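Local coordinates for protein putative transcriptional regulator (Methanosarcina mazei, PDB 3R0A) that is a putative transcriptional regulator that probably binds DNA through a winged helix-turn-helix domain and assembles as a dimer, at residues N30-F35 with L48-L52. Residues are numbered along the deposited sequence; the frame is centred on the assembly and turned at random.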
# COMPACT_ATOMS: atom_id res chain seq x y z
N ASN B 30 4.74 22.35 -3.84
CA ASN B 30 5.07 23.66 -3.28
C ASN B 30 4.00 24.73 -3.51
O ASN B 30 3.81 25.60 -2.68
CB ASN B 30 6.42 24.14 -3.79
CG ASN B 30 7.58 23.57 -2.99
OD1 ASN B 30 8.73 23.62 -3.43
ND2 ASN B 30 7.29 23.03 -1.81
N VAL B 31 3.30 24.65 -4.64
CA VAL B 31 2.12 25.50 -4.83
C VAL B 31 1.00 25.06 -3.90
O VAL B 31 0.41 25.89 -3.24
CB VAL B 31 1.67 25.58 -6.30
CG1 VAL B 31 0.22 26.01 -6.41
CG2 VAL B 31 2.62 26.48 -7.11
N MSE B 32 0.72 23.77 -3.82
CA MSE B 32 -0.29 23.30 -2.88
C MSE B 32 0.06 23.74 -1.45
O MSE B 32 -0.85 24.16 -0.71
CB MSE B 32 -0.44 21.79 -2.90
CG MSE B 32 -1.58 21.23 -2.04
SE MSE B 32 -1.59 19.31 -2.36
CE MSE B 32 -3.43 18.95 -2.21
N LYS B 33 1.35 23.64 -1.08
CA LYS B 33 1.85 24.00 0.27
C LYS B 33 1.58 25.49 0.52
O LYS B 33 1.12 25.86 1.60
CB LYS B 33 3.36 23.74 0.46
CG LYS B 33 3.88 22.32 0.24
CD LYS B 33 3.79 21.40 1.46
CE LYS B 33 5.11 21.29 2.24
NZ LYS B 33 6.30 21.09 1.35
N SER B 34 1.85 26.31 -0.50
CA SER B 34 1.58 27.74 -0.47
C SER B 34 0.14 28.11 -0.10
O SER B 34 -0.10 29.07 0.63
CB SER B 34 1.92 28.36 -1.81
OG SER B 34 3.08 29.16 -1.69
N PHE B 35 -0.82 27.35 -0.65
CA PHE B 35 -2.22 27.55 -0.36
C PHE B 35 -2.48 27.09 1.07
O PHE B 35 -3.16 27.78 1.84
CB PHE B 35 -3.10 26.75 -1.32
CG PHE B 35 -3.41 27.46 -2.61
CD1 PHE B 35 -2.73 27.15 -3.77
CD2 PHE B 35 -4.40 28.44 -2.67
CE1 PHE B 35 -3.04 27.80 -4.99
CE2 PHE B 35 -4.71 29.09 -3.87
CZ PHE B 35 -4.03 28.78 -5.02
N LEU B 48 0.71 34.75 -6.75
CA LEU B 48 1.40 33.56 -6.30
C LEU B 48 2.76 33.43 -6.96
O LEU B 48 3.70 32.91 -6.35
CB LEU B 48 0.55 32.35 -6.64
CG LEU B 48 0.56 31.11 -5.77
CD1 LEU B 48 0.41 31.45 -4.30
CD2 LEU B 48 -0.59 30.26 -6.24
N SER B 49 2.84 33.89 -8.21
CA SER B 49 4.08 33.85 -8.97
C SER B 49 5.11 34.76 -8.33
O SER B 49 6.31 34.48 -8.35
CB SER B 49 3.82 34.29 -10.41
OG SER B 49 4.73 33.65 -11.29
N LYS B 50 4.63 35.87 -7.76
CA LYS B 50 5.46 36.79 -7.01
C LYS B 50 5.77 36.21 -5.63
O LYS B 50 6.89 36.36 -5.13
CB LYS B 50 4.77 38.16 -6.86
CG LYS B 50 4.44 38.88 -8.18
CD LYS B 50 5.65 39.57 -8.80
CE LYS B 50 5.23 40.73 -9.72
NZ LYS B 50 6.42 41.35 -10.41
N SER B 51 4.77 35.54 -5.05
CA SER B 51 4.85 34.99 -3.69
C SER B 51 5.96 33.96 -3.58
O SER B 51 6.72 33.94 -2.59
CB SER B 51 3.51 34.37 -3.29
OG SER B 51 3.46 34.05 -1.90
N LEU B 52 6.04 33.09 -4.59
CA LEU B 52 7.13 32.14 -4.76
C LEU B 52 8.08 32.78 -5.75
O LEU B 52 7.90 33.94 -6.12
CB LEU B 52 6.58 30.81 -5.30
CG LEU B 52 5.44 30.16 -4.49
CD1 LEU B 52 4.51 29.34 -5.38
CD2 LEU B 52 5.99 29.31 -3.36
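Leu48 and Leu52, one turn apart, reach from helix 45-51 toward Val31, Ser34 and Phe35 of helix 26-37, joining two helices of the three-helix core (26-37, 45-51, 56-68) of a winged helix-turn-helix domain. In this fold helix 56-68 follows as the probable recognition helix, and the hairpin of strands 72-78 and 84-90 forms the wing. No hydrogen bond links the two segments, which meet almost entirely through side chains, with the CA atoms of Val31 and Leu48 8.2 Å apart at the nearest approach of the backbones.

The more deeply buried part lies around Leu48. Its CD2 meets the Phe35 ring obliquely, 3.7 Å from CE1 and 3.9 Å from CZ, and the two side chains cross at about a right angle. Phe35 CG stands anti to its own carbonyl carbon (chi1 -86°), which carries the far end of the ring to this methyl. Val31 CG1 lies in the ring plane at the edge of Phe35 and, at 4.3 Å, also borders Leu48 CD2. Helix 56-68 closes this side, with Val63 against Phe35, Val59 against Leu48 and Ser62 against Val31; Tyr88 and Ile90 of the wing add to the cover of Phe35.

The side nearer solvent is carried by Leu52 and Ser34, in close contact but only partly buried. Leu52 is the first residue to leave helical geometry, although its N still donates to Leu48 O. Its CD1 sits 3.8 Å from Val31 CG2, again with the side chains crossing nearly at right angles. Beyond it the contact loosens: exposed Asn30 offers little more than its backbone O, 4.4 Å from Leu52 CD2. That same methyl lies 3.4 Å from Ser34 OG, an apolar branch resting against the hydroxyl of partly exposed Ser34.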